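Local coordinates for hypothetical protein SPy0176 (Streptococcus pyogenes serotype M1, PDB 2OQT), which probably serves as the cytoplasmic IIA component of a sugar phosphotransferase system, passing phosphate along during ascorbate uptake, at residues A[55-60]-A[92-97]; A[64-69]-A[99-104]; A[11-16]-A[32-37]; A[37-42]-A[78-83]. One frame throughout, in Å; residues are numbered along the deposited sequence.

Interaction 1: A[55-60]-A[92-97]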
loop_
_atom_site.group_PDB
_atom_site.type_symbol
_atom_site.label_atom_id
_atom_site.label_comp_id
_atom_site.label_asym_id
_atom_site.label_seq_id
_atom_site.Cartn_x
_atom_site.Cartn_y
_atom_site.Cartn_z
ATOM N N TYR A 55 6.234 -11.977 -12.364
ATOM C CA TYR A 55 7.452 -11.322 -11.978
ATOM C C TYR A 55 7.859 -11.672 -10.566
ATOM O O TYR A 55 8.972 -11.389 -10.161
ATOM C CB TYR A 55 7.327 -9.816 -12.148
ATOM C CG TYR A 55 7.160 -9.337 -13.586
ATOM C CD1 TYR A 55 8.161 -9.521 -14.532
ATOM C CD2 TYR A 55 6.008 -8.661 -13.984
ATOM C CE1 TYR A 55 8.027 -9.055 -15.836
ATOM C CE2 TYR A 55 5.859 -8.195 -15.273
ATOM C CZ TYR A 55 6.880 -8.396 -16.201
ATOM O OH TYR A 55 6.728 -7.934 -17.518
ATOM N N GLY A 56 6.972 -12.288 -9.804
ATOM C CA GLY A 56 7.254 -12.479 -8.404
ATOM C C GLY A 56 6.987 -11.210 -7.636
ATOM O O GLY A 56 6.751 -10.133 -8.230
ATOM N N PRO A 57 7.030 -11.301 -6.301
ATOM C CA PRO A 57 6.587 -10.192 -5.457
ATOM C C PRO A 57 7.529 -8.953 -5.458
ATOM O O PRO A 57 8.058 -8.568 -4.403
ATOM C CB PRO A 57 6.528 -10.829 -4.081
ATOM C CG PRO A 57 7.536 -11.898 -4.129
ATOM C CD PRO A 57 7.514 -12.442 -5.513
ATOM N N TYR A 58 7.662 -8.301 -6.617
ATOM C CA TYR A 58 8.598 -7.184 -6.821
ATOM C C TYR A 58 8.329 -5.964 -5.931
ATOM O O TYR A 58 9.239 -5.206 -5.648
ATOM C CB TYR A 58 8.632 -6.747 -8.305
ATOM C CG TYR A 58 7.276 -6.457 -8.874
ATOM C CD1 TYR A 58 6.793 -5.154 -8.949
ATOM C CD2 TYR A 58 6.454 -7.494 -9.337
ATOM C CE1 TYR A 58 5.519 -4.883 -9.474
ATOM C CE2 TYR A 58 5.185 -7.253 -9.850
ATOM C CZ TYR A 58 4.712 -5.945 -9.915
ATOM O OH TYR A 58 3.454 -5.702 -10.446
ATOM N N TYR A 59 7.097 -5.752 -5.494
ATOM C CA TYR A 59 6.778 -4.545 -4.719
ATOM C C TYR A 59 6.976 -4.710 -3.219
ATOM O O TYR A 59 6.612 -3.847 -2.441
ATOM C CB TYR A 59 5.345 -4.106 -5.021
ATOM C CG TYR A 59 4.440 -5.271 -5.006
ATOM C CD1 TYR A 59 4.107 -5.906 -6.190
ATOM C CD2 TYR A 59 3.977 -5.800 -3.804
ATOM C CE1 TYR A 59 3.312 -7.018 -6.190
ATOM C CE2 TYR A 59 3.180 -6.919 -3.794
ATOM C CZ TYR A 59 2.844 -7.521 -4.992
ATOM O OH TYR A 59 2.062 -8.639 -5.036
ATOM N N VAL A 60 7.539 -5.827 -2.804
ATOM C CA VAL A 60 7.860 -6.037 -1.391
ATOM C C VAL A 60 9.295 -5.547 -1.099
ATOM O O VAL A 60 10.218 -6.325 -1.043
ATOM C CB VAL A 60 7.723 -7.503 -0.998
ATOM C CG1 VAL A 60 7.639 -7.589 0.479
ATOM C CG2 VAL A 60 6.497 -8.133 -1.635
ATOM N N PHE A 92 4.637 -13.767 1.445
ATOM C CA PHE A 92 4.581 -13.658 -0.011
ATOM C C PHE A 92 5.378 -14.810 -0.667
ATOM O O PHE A 92 6.133 -15.510 0.000
ATOM C CB PHE A 92 5.031 -12.257 -0.447
ATOM C CG PHE A 92 3.898 -11.258 -0.521
ATOM C CD1 PHE A 92 3.411 -10.822 -1.760
ATOM C CD2 PHE A 92 3.295 -10.761 0.652
ATOM C CE1 PHE A 92 2.323 -9.901 -1.839
ATOM C CE2 PHE A 92 2.215 -9.883 0.591
ATOM C CZ PHE A 92 1.726 -9.438 -0.661
ATOM N N SER A 93 5.168 -15.031 -1.956
ATOM C CA SER A 93 5.719 -16.202 -2.651
ATOM C C SER A 93 7.258 -16.268 -2.760
ATOM O O SER A 93 7.786 -17.264 -3.261
ATOM C CB SER A 93 5.103 -16.369 -4.053
ATOM O OG SER A 93 5.496 -15.319 -4.929
ATOM N N ASP A 94 7.963 -15.230 -2.311
ATOM C CA ASP A 94 9.430 -15.251 -2.228
ATOM C C ASP A 94 9.884 -15.555 -0.814
ATOM O O ASP A 94 11.065 -15.490 -0.529
ATOM C CB ASP A 94 10.068 -13.920 -2.683
ATOM C CG ASP A 94 9.700 -12.693 -1.767
ATOM O OD1 ASP A 94 8.790 -12.779 -0.888
ATOM O OD2 ASP A 94 10.320 -11.602 -1.969
ATOM N N GLY A 95 8.953 -15.842 0.090
ATOM C CA GLY A 95 9.347 -16.080 1.450
ATOM C C GLY A 95 9.349 -14.875 2.356
ATOM O O GLY A 95 9.582 -15.037 3.548
ATOM N N LYS A 96 9.065 -13.673 1.838
ATOM C CA LYS A 96 9.033 -12.466 2.684
ATOM C C LYS A 96 7.712 -12.286 3.428
ATOM O O LYS A 96 6.643 -12.568 2.881
ATOM C CB LYS A 96 9.295 -11.212 1.863
ATOM C CG LYS A 96 10.727 -11.001 1.383
ATOM C CD LYS A 96 10.938 -9.533 0.901
ATOM C CE LYS A 96 12.166 -9.381 -0.066
ATOM N NZ LYS A 96 12.529 -7.917 -0.359
ATOM N N GLU A 97 7.798 -11.781 4.657
ATOM C CA GLU A 97 6.661 -11.626 5.532
ATOM C C GLU A 97 6.173 -10.175 5.587
ATOM O O GLU A 97 6.948 -9.241 5.797
ATOM C CB GLU A 97 7.010 -12.105 6.950
ATOM C CG GLU A 97 6.957 -13.633 7.161
ATOM C CD GLU A 97 6.651 -14.054 8.629
ATOM O OE1 GLU A 97 6.339 -13.170 9.468
ATOM O OE2 GLU A 97 6.690 -15.284 8.942
#
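Pro57, Tyr59 and Val60 close around Phe92 where two type I beta turns face each other: Pro57 to Val60, in the loop leading to strand 64-66, and Phe92 to Gly95, in the connection between antiparallel strands 89-91 and 97-105. The Phe92 ring meets three neighbours in three ways. Val60 CG2 sits over one face, 4.1 Å from Phe92 CD1. Pro57 CB approaches Phe92 CD1 obliquely at 3.9 Å. Tyr59 OH arrives at the ring edge, 3.4 Å from Phe92 CE1, with the two ring planes nearly perpendicular at 85°. On the outer side, Pro57 CG rests 3.3 Å from Asp94 CG, and Pro57 CD is 3.6 Å from Ser93 OG. The contact thus has an apolar inner part and a polar outer part where Ser93, Asp94 and Lys96 are exposed. Here the extended Lys96 side chain runs antiparallel to that of Val60, and Lys96 NZ donates to Val60 O at 2.9 Å, approaching nearly along the C=O axis. Asp94 is itself held by an Asx turn: its OD1 accepts from Lys96 N at 2.9 Å, the donor standing well above the carboxylate plane. Farther out, Trp23 and Val27 of helix 23-36, together with Val98 and Leu101, pack on Phe92 and join the turn to the protein body. Tyr59 CG lies between its own backbone N and carbonyl carbon (chi1 45°), which swings the phenol toward Phe92, and Tyr59 OH is hydrogen-bonded to Thr52 OG1 of helix 42-55.

Interaction 2: A[64-69]-A[99-104]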
loop_
_atom_site.group_PDB
_atom_site.type_symbol
_atom_site.label_atom_id
_atom_site.label_comp_id
_atom_site.label_asym_id
_atom_site.label_seq_id
_atom_site.Cartn_x
_atom_site.Cartn_y
_atom_site.Cartn_z
ATOM N N GLY A 64 8.614 -6.257 6.220
ATOM C CA GLY A 64 7.278 -6.058 6.747
ATOM C C GLY A 64 6.296 -5.280 5.920
ATOM O O GLY A 64 5.190 -5.113 6.358
HETATM N N MSE A 65 6.683 -4.806 4.741
HETATM C CA MSE A 65 5.789 -3.972 3.919
HETATM C C MSE A 65 5.780 -4.388 2.461
HETATM O O MSE A 65 6.821 -4.790 1.931
HETATM C CB MSE A 65 6.145 -2.481 4.000
HETATM C CG MSE A 65 7.398 -2.083 3.222
HETATM SE SE MSE A 65 7.214 -1.422 1.335
HETATM C CE MSE A 65 7.577 -3.014 0.333
ATOM N N ALA A 66 4.600 -4.304 1.837
ATOM C CA ALA A 66 4.460 -4.360 0.374
ATOM C C ALA A 66 3.810 -3.075 -0.083
ATOM O O ALA A 66 2.978 -2.541 0.607
ATOM C CB ALA A 66 3.637 -5.520 -0.038
HETATM N N MSE A 67 4.198 -2.579 -1.244
HETATM C CA MSE A 67 3.460 -1.517 -1.909
HETATM C C MSE A 67 2.882 -2.020 -3.237
HETATM O O MSE A 67 3.393 -1.729 -4.318
HETATM C CB MSE A 67 4.335 -0.292 -2.100
HETATM C CG MSE A 67 5.735 -0.703 -2.385
HETATM SE SE MSE A 67 6.830 0.689 -3.126
HETATM C CE MSE A 67 5.376 1.850 -3.900
ATOM N N PRO A 68 1.764 -2.755 -3.145
ATOM C CA PRO A 68 1.187 -3.499 -4.280
ATOM C C PRO A 68 0.796 -2.583 -5.393
ATOM O O PRO A 68 0.178 -1.576 -5.139
ATOM C CB PRO A 68 -0.048 -4.154 -3.673
ATOM C CG PRO A 68 0.223 -4.175 -2.233
ATOM C CD PRO A 68 0.962 -2.929 -1.926
ATOM N N HIS A 69 1.167 -2.925 -6.620
ATOM C CA HIS A 69 0.827 -2.125 -7.785
ATOM C C HIS A 69 1.098 -2.978 -9.018
ATOM O O HIS A 69 1.808 -3.988 -8.931
ATOM C CB HIS A 69 1.607 -0.796 -7.831
ATOM C CG HIS A 69 3.082 -0.969 -8.069
ATOM N ND1 HIS A 69 3.656 -0.801 -9.311
ATOM C CD2 HIS A 69 4.085 -1.361 -7.240
ATOM C CE1 HIS A 69 4.951 -1.049 -9.229
ATOM N NE2 HIS A 69 5.232 -1.406 -7.988
ATOM N N SER A 99 3.312 -7.136 6.926
ATOM C CA SER A 99 2.272 -6.772 7.864
ATOM C C SER A 99 1.618 -5.499 7.441
ATOM O O SER A 99 0.489 -5.211 7.864
ATOM C CB SER A 99 2.810 -6.670 9.311
ATOM O OG SER A 99 3.036 -7.981 9.841
ATOM N N VAL A 100 2.316 -4.740 6.597
ATOM C CA VAL A 100 1.758 -3.496 6.086
ATOM C C VAL A 100 1.814 -3.367 4.561
ATOM O O VAL A 100 2.875 -3.371 3.952
ATOM C CB VAL A 100 2.414 -2.277 6.778
ATOM C CG1 VAL A 100 1.769 -0.955 6.309
ATOM C CG2 VAL A 100 2.326 -2.437 8.317
ATOM N N LEU A 101 0.644 -3.215 3.960
ATOM C CA LEU A 101 0.507 -2.995 2.507
ATOM C C LEU A 101 0.060 -1.573 2.176
ATOM O O LEU A 101 -1.062 -1.133 2.541
ATOM C CB LEU A 101 -0.464 -4.007 1.906
ATOM C CG LEU A 101 0.017 -5.466 2.092
ATOM C CD1 LEU A 101 -0.482 -6.072 3.417
ATOM C CD2 LEU A 101 -0.358 -6.337 0.889
ATOM N N LEU A 102 0.978 -0.867 1.510
ATOM C CA LEU A 102 0.709 0.410 0.867
ATOM C C LEU A 102 0.538 0.299 -0.658
ATOM O O LEU A 102 1.463 0.519 -1.429
ATOM C CB LEU A 102 1.825 1.400 1.178
ATOM C CG LEU A 102 1.296 2.795 1.485
ATOM C CD1 LEU A 102 2.210 3.481 2.482
ATOM C CD2 LEU A 102 1.142 3.604 0.235
ATOM N N THR A 103 -0.665 -0.051 -1.071
ATOM C CA THR A 103 -1.109 0.065 -2.446
ATOM C C THR A 103 -0.940 1.411 -3.106
ATOM O O THR A 103 -1.279 2.458 -2.555
ATOM C CB THR A 103 -2.555 -0.305 -2.488
ATOM O OG1 THR A 103 -2.631 -1.524 -1.769
ATOM C CG2 THR A 103 -3.048 -0.502 -3.924
ATOM N N LEU A 104 -0.487 1.338 -4.336
ATOM C CA LEU A 104 -0.207 2.504 -5.123
ATOM C C LEU A 104 -0.912 2.365 -6.447
ATOM O O LEU A 104 -0.768 1.343 -7.083
ATOM C CB LEU A 104 1.293 2.508 -5.376
ATOM C CG LEU A 104 1.947 3.506 -6.304
ATOM C CD1 LEU A 104 3.381 3.039 -6.417
ATOM C CD2 LEU A 104 1.363 3.478 -7.627
#
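Gly64 O grips two successive backbone amides of the neighbouring strand, accepting from Ser99 N at 2.8 Å and from Val100 N at 2.9 Å. Strands 64-66 and 97-105 run parallel here, in the mixed sheet of this EIIA domain. The Ser99 donor stands above the Gly64 carbonyl plane, whereas that of Val100 comes in much straighter, with a C=O...N angle of 163°. Next along the pair, Ala66 N donates to Val100 O at 2.9 Å and Leu102 N to Ala66 O at 2.8 Å. Pro68 has no N-H to give. Its CD instead packs 3.5 Å from Leu102 C, and the pairing resumes beyond it as Leu104 N donates to Pro68 O at 3.1 Å. On one side of the sheet, the Pro68 ring crosses the Leu101 side chain at about a right angle, Pro68 CG 3.8 Å from Leu101 CD2, with Ala66 CB alongside; Tyr59 and Phe92 pack beyond. Val100 and Leu102 point to the other side, where Leu102 meets Ile120 of helix 111-124. Ala66-Met67-Pro68-His69 fits the Ala-x-Pro-His signature of this family, whose histidine takes up phosphate in relatives. The His69 ring lies near that of His112 and meets Tyr58 edge-to-face. Met67, present as selenomethionine, lies beside Leu104, its CE methyl 3.4 Å from Leu104 CD1.

Interaction 3: A[11-16]-A[32-37]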
loop_
_atom_site.group_PDB
_atom_site.type_symbol
_atom_site.label_atom_id
_atom_site.label_comp_id
_atom_site.label_asym_id
_atom_site.label_seq_id
_atom_site.Cartn_x
_atom_site.Cartn_y
_atom_site.Cartn_z
ATOM N N ASN A 11 -9.328 9.575 -0.334
ATOM C CA ASN A 11 -9.773 8.270 -0.725
ATOM C C ASN A 11 -10.294 7.554 0.474
ATOM O O ASN A 11 -10.942 6.504 0.325
ATOM C CB ASN A 11 -8.600 7.527 -1.350
ATOM C CG ASN A 11 -8.386 7.937 -2.765
ATOM O OD1 ASN A 11 -9.135 7.496 -3.641
ATOM N ND2 ASN A 11 -7.431 8.837 -3.007
ATOM N N ASN A 12 -9.986 8.126 1.655
ATOM C CA ASN A 12 -10.334 7.545 2.941
ATOM C C ASN A 12 -9.848 6.141 2.981
ATOM O O ASN A 12 -10.632 5.224 3.187
ATOM C CB ASN A 12 -11.848 7.563 3.149
ATOM C CG ASN A 12 -12.312 8.805 3.860
ATOM O OD1 ASN A 12 -13.410 8.832 4.398
ATOM N ND2 ASN A 12 -11.472 9.833 3.886
ATOM N N SER A 13 -8.536 5.998 2.799
ATOM C CA SER A 13 -7.893 4.775 2.288
ATOM C C SER A 13 -7.282 3.875 3.326
ATOM O O SER A 13 -6.725 2.829 2.992
ATOM C CB SER A 13 -6.733 5.200 1.425
ATOM O OG SER A 13 -7.098 5.167 0.091
ATOM N N ILE A 14 -7.329 4.309 4.577
ATOM C CA ILE A 14 -6.674 3.589 5.634
ATOM C C ILE A 14 -7.623 2.522 6.188
ATOM O O ILE A 14 -8.812 2.791 6.411
ATOM C CB ILE A 14 -6.134 4.566 6.697
ATOM C CG1 ILE A 14 -5.498 5.795 5.993
ATOM C CG2 ILE A 14 -5.159 3.836 7.676
ATOM C CD1 ILE A 14 -4.291 6.424 6.659
ATOM N N ARG A 15 -7.118 1.297 6.312
ATOM C CA ARG A 15 -7.776 0.232 7.063
ATOM C C ARG A 15 -6.809 -0.342 8.047
ATOM O O ARG A 15 -5.598 -0.433 7.815
ATOM C CB ARG A 15 -8.295 -0.903 6.212
ATOM C CG ARG A 15 -9.219 -0.498 5.114
ATOM C CD ARG A 15 -10.599 -0.064 5.535
ATOM N NE ARG A 15 -11.318 0.367 4.340
ATOM C CZ ARG A 15 -11.286 1.605 3.852
ATOM N NH1 ARG A 15 -10.612 2.569 4.481
ATOM N NH2 ARG A 15 -11.963 1.882 2.742
ATOM N N LEU A 16 -7.376 -0.743 9.172
ATOM C CA LEU A 16 -6.596 -1.027 10.349
ATOM C C LEU A 16 -6.931 -2.405 10.881
ATOM O O LEU A 16 -8.109 -2.714 11.114
ATOM C CB LEU A 16 -6.838 0.081 11.379
ATOM C CG LEU A 16 -5.826 1.209 11.219
ATOM C CD1 LEU A 16 -6.306 2.447 11.916
ATOM C CD2 LEU A 16 -4.476 0.749 11.790
ATOM N N GLN A 32 -8.956 -3.114 -2.024
ATOM C CA GLN A 32 -10.363 -2.842 -1.756
ATOM C C GLN A 32 -10.630 -1.372 -1.460
ATOM O O GLN A 32 -11.410 -0.737 -2.159
ATOM C CB GLN A 32 -10.872 -3.753 -0.635
ATOM C CG GLN A 32 -12.357 -3.660 -0.391
ATOM C CD GLN A 32 -13.129 -3.647 -1.678
ATOM O OE1 GLN A 32 -13.111 -4.624 -2.437
ATOM N NE2 GLN A 32 -13.801 -2.516 -1.958
ATOM N N PRO A 33 -9.946 -0.787 -0.476
ATOM C CA PRO A 33 -10.278 0.619 -0.143
ATOM C C PRO A 33 -10.210 1.597 -1.328
ATOM O O PRO A 33 -10.613 2.770 -1.185
ATOM C CB PRO A 33 -9.213 0.998 0.889
ATOM C CG PRO A 33 -8.797 -0.261 1.486
ATOM C CD PRO A 33 -8.851 -1.293 0.365
ATOM N N LEU A 34 -9.702 1.124 -2.473
ATOM C CA LEU A 34 -9.487 1.968 -3.648
ATOM C C LEU A 34 -10.537 1.706 -4.678
ATOM O O LEU A 34 -10.722 2.452 -5.642
ATOM C CB LEU A 34 -8.132 1.675 -4.232
ATOM C CG LEU A 34 -7.088 2.752 -3.992
ATOM C CD1 LEU A 34 -7.263 3.458 -2.674
ATOM C CD2 LEU A 34 -5.677 2.210 -4.228
ATOM N N ILE A 35 -11.168 0.565 -4.505
ATOM C CA ILE A 35 -12.368 0.241 -5.222
ATOM C C ILE A 35 -13.524 0.914 -4.477
ATOM O O ILE A 35 -14.283 1.588 -5.082
ATOM C CB ILE A 35 -12.546 -1.283 -5.336
ATOM C CG1 ILE A 35 -11.500 -1.809 -6.329
ATOM C CG2 ILE A 35 -13.989 -1.585 -5.811
ATOM C CD1 ILE A 35 -11.058 -3.256 -6.131
ATOM N N ASP A 36 -13.590 0.771 -3.152
ATOM C CA ASP A 36 -14.458 1.621 -2.316
ATOM C C ASP A 36 -14.503 3.109 -2.708
ATOM O O ASP A 36 -15.575 3.701 -2.701
ATOM C CB ASP A 36 -14.122 1.502 -0.814
ATOM C CG ASP A 36 -14.387 0.073 -0.237
ATOM O OD1 ASP A 36 -15.255 -0.684 -0.775
ATOM O OD2 ASP A 36 -13.715 -0.279 0.767
ATOM N N SER A 37 -13.366 3.730 -3.023
ATOM C CA SER A 37 -13.359 5.161 -3.264
ATOM C C SER A 37 -13.505 5.455 -4.763
ATOM O O SER A 37 -13.363 6.599 -5.216
ATOM C CB SER A 37 -12.096 5.770 -2.687
ATOM O OG SER A 37 -10.902 5.285 -3.322
#
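Asn11 OD1 accepts from Ser37 OG at 2.8 Å, the donor lying in the carboxamide plane on a lone pair, so the end of helix 4-10 is tied to the residue just beyond helix 23-36. Asn11 CG lies anti to its own carbonyl carbon (chi1 -80°), which turns the carboxamide so that OD1 faces Ser37 while ND2 bonds Ala7 O in helix 4-10. Asn12, with positive phi, is the C-prime residue of the Schellman motif that ends that helix and sends the chain toward strand 14-18. Ser13 follows, its backbone O 3.7 Å from Pro33 CB; its OG touches Leu34 CD1 at 3.3 Å while hydrogen-bonding Phe81 O in the adjacent strand. Arg15 then reaches back along the segment. Bent at chi2 (-72°), it lays one guanidinium face over Pro33, with Arg15 NH2 3.4 Å from Pro33 CB. Arg15 NH1 donates to two backbone acceptors close to the guanidinium plane, Asn12 O at 3.0 Å and Ile14 O at 2.6 Å. Arg15 NH2 forms a long, weak salt bridge of 3.4 Å to Asp36 OD2, with guanidinium and carboxylate almost coplanar. The two carbonyls fix the rotation of the guanidinium more firmly than the carboxylate does; the latter probably adds mainly charge balance, so that one arginine joins the start of the strand to the last turn of the helix.

Interaction 4: A[37-42]-A[78-83]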
loop_
_atom_site.group_PDB
_atom_site.type_symbol
_atom_site.label_atom_id
_atom_site.label_comp_id
_atom_site.label_asym_id
_atom_site.label_seq_id
_atom_site.Cartn_x
_atom_site.Cartn_y
_atom_site.Cartn_z
ATOM N N SER A 37 -13.366 3.730 -3.023
ATOM C CA SER A 37 -13.359 5.161 -3.264
ATOM C C SER A 37 -13.505 5.455 -4.763
ATOM O O SER A 37 -13.363 6.599 -5.216
ATOM C CB SER A 37 -12.096 5.770 -2.687
ATOM O OG SER A 37 -10.902 5.285 -3.322
ATOM N N LYS A 38 -13.835 4.408 -5.504
ATOM C CA LYS A 38 -13.813 4.398 -6.978
ATOM C C LYS A 38 -12.531 4.924 -7.688
ATOM O O LYS A 38 -12.615 5.364 -8.834
ATOM C CB LYS A 38 -15.083 5.028 -7.625
ATOM C CG LYS A 38 -16.399 5.171 -6.793
ATOM C CD LYS A 38 -17.074 3.855 -6.365
ATOM C CE LYS A 38 -18.179 3.341 -7.356
ATOM N NZ LYS A 38 -18.966 4.378 -8.116
ATOM N N ALA A 39 -11.351 4.826 -7.055
ATOM C CA ALA A 39 -10.091 5.216 -7.739
ATOM C C ALA A 39 -9.665 4.148 -8.752
ATOM O O ALA A 39 -9.117 4.486 -9.798
ATOM C CB ALA A 39 -8.968 5.482 -6.736
ATOM N N VAL A 40 -9.901 2.866 -8.399
ATOM C CA VAL A 40 -9.642 1.714 -9.258
ATOM C C VAL A 40 -10.822 0.734 -9.303
ATOM O O VAL A 40 -11.757 0.804 -8.512
ATOM C CB VAL A 40 -8.354 0.920 -8.867
ATOM C CG1 VAL A 40 -7.177 1.853 -8.644
ATOM C CG2 VAL A 40 -8.577 -0.002 -7.614
ATOM N N THR A 41 -10.686 -0.224 -10.206
ATOM C CA THR A 41 -11.652 -1.227 -10.545
ATOM C C THR A 41 -11.037 -2.559 -10.056
ATOM O O THR A 41 -9.834 -2.637 -9.742
ATOM C CB THR A 41 -11.858 -1.120 -12.101
ATOM O OG1 THR A 41 -12.811 -0.066 -12.393
ATOM C CG2 THR A 41 -12.310 -2.384 -12.757
ATOM N N SER A 42 -11.858 -3.602 -9.948
ATOM C CA SER A 42 -11.343 -4.919 -9.636
ATOM C C SER A 42 -10.253 -5.325 -10.636
ATOM O O SER A 42 -9.299 -5.998 -10.289
ATOM C CB SER A 42 -12.475 -5.956 -9.648
ATOM O OG SER A 42 -13.018 -6.061 -10.964
ATOM N N ARG A 78 -7.670 7.178 -11.458
ATOM C CA ARG A 78 -7.195 8.256 -10.626
ATOM C C ARG A 78 -6.023 7.796 -9.758
ATOM O O ARG A 78 -6.065 6.691 -9.150
ATOM C CB ARG A 78 -8.351 8.700 -9.726
ATOM C CG ARG A 78 -8.029 9.764 -8.679
ATOM C CD ARG A 78 -9.318 10.279 -8.028
ATOM N NE ARG A 78 -9.791 9.507 -6.865
ATOM C CZ ARG A 78 -10.961 8.853 -6.805
ATOM N NH1 ARG A 78 -11.767 8.810 -7.865
ATOM N NH2 ARG A 78 -11.314 8.208 -5.683
ATOM N N ASN A 79 -4.982 8.642 -9.695
ATOM C CA ASN A 79 -3.878 8.414 -8.751
ATOM C C ASN A 79 -4.368 8.408 -7.298
ATOM O O ASN A 79 -5.179 9.275 -6.856
ATOM C CB ASN A 79 -2.728 9.396 -8.939
ATOM C CG ASN A 79 -2.202 9.462 -10.387
ATOM O OD1 ASN A 79 -1.677 10.493 -10.774
ATOM N ND2 ASN A 79 -2.365 8.396 -11.186
ATOM N N ALA A 80 -3.892 7.404 -6.566
ATOM C CA ALA A 80 -4.400 7.098 -5.230
ATOM C C ALA A 80 -3.383 6.254 -4.525
ATOM O O ALA A 80 -2.533 5.615 -5.169
ATOM C CB ALA A 80 -5.711 6.334 -5.321
ATOM N N PHE A 81 -3.459 6.320 -3.201
ATOM C CA PHE A 81 -2.776 5.441 -2.296
ATOM C C PHE A 81 -3.848 4.865 -1.397
ATOM O O PHE A 81 -4.858 5.532 -1.116
ATOM C CB PHE A 81 -1.803 6.172 -1.384
ATOM C CG PHE A 81 -0.526 6.654 -2.054
ATOM C CD1 PHE A 81 0.472 5.742 -2.453
ATOM C CD2 PHE A 81 -0.288 8.038 -2.221
ATOM C CE1 PHE A 81 1.682 6.213 -3.047
ATOM C CE2 PHE A 81 0.899 8.519 -2.806
ATOM C CZ PHE A 81 1.894 7.599 -3.219
ATOM N N ALA A 82 -3.581 3.645 -0.926
ATOM C CA ALA A 82 -4.331 3.011 0.126
ATOM C C ALA A 82 -3.320 2.540 1.178
ATOM O O ALA A 82 -2.121 2.497 0.892
ATOM C CB ALA A 82 -5.192 1.869 -0.432
ATOM N N LEU A 83 -3.781 2.249 2.401
ATOM C CA LEU A 83 -2.898 1.771 3.497
ATOM C C LEU A 83 -3.620 0.861 4.452
ATOM O O LEU A 83 -4.557 1.272 5.163
ATOM C CB LEU A 83 -2.235 2.916 4.259
ATOM C CG LEU A 83 -1.345 2.720 5.502
ATOM C CD1 LEU A 83 -0.769 1.376 5.622
ATOM C CD2 LEU A 83 -0.182 3.721 5.482
#
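Arg78 reaches across to the loop after helix 23-36 and donates through NH2 to Ser37 O at 2.6 Å, while Ala39 packs beneath its guanidinium. The contact joins this interhelical loop to the start of strand 80-86. The arginine leaves the backbone extended, with CG anti to the backbone N (chi1 175°), and then bends at chi3 (87°), which brings the flat group down over the loop. Ser37 O lies at the guanidinium edge, within its plane, although the donor stands above the carbonyl plane of Ser37. One face of the guanidinium is covered by Ala39, whose CB is 3.7 Å from Arg78 NH2. Ala39 CB also meets Ala80 CB at 3.7 Å, so this one methyl touches both the arginine and the strand. Lys38 has a left-handed backbone conformation, which turns the chain from Ser37 to Ala39 under the arginine. A weak hydrogen bond of 3.5 Å from Arg78 N to Ala39 O adds a backbone link. Arg78 NH2 also bonds Asn11 OD1, so a single nitrogen serves two acceptors from separate parts of the chain. Because Ser37 O lies just past the C-terminal end of helix 23-36, the positive guanidinium may be favoured there electrostatically.

How the interactions relate
From the N terminus, interaction 3 closes first: after 15 residues, mostly helix, the end of helix 23-36 returns to the start of strand 14-18. Interaction 4 opens as interaction 3 ends, sharing Ser37, and runs to strand 80-86, the parallel neighbour of strand 14-18. Before it closes, interactions 1 and 2 have opened at 55-60 and 64-69; they close in the same order, at 92-97 and 99-104, so interactions 4, 1 and 2 all cross one another. Interactions 2 and 4 meet where strands 97-105 and 80-86 pair, and Tyr59 O to Met67 N links interactions 1 and 2. Interactions 1 and 3 lie on opposite sides of the chain's centre, about 23 Å apart between centres.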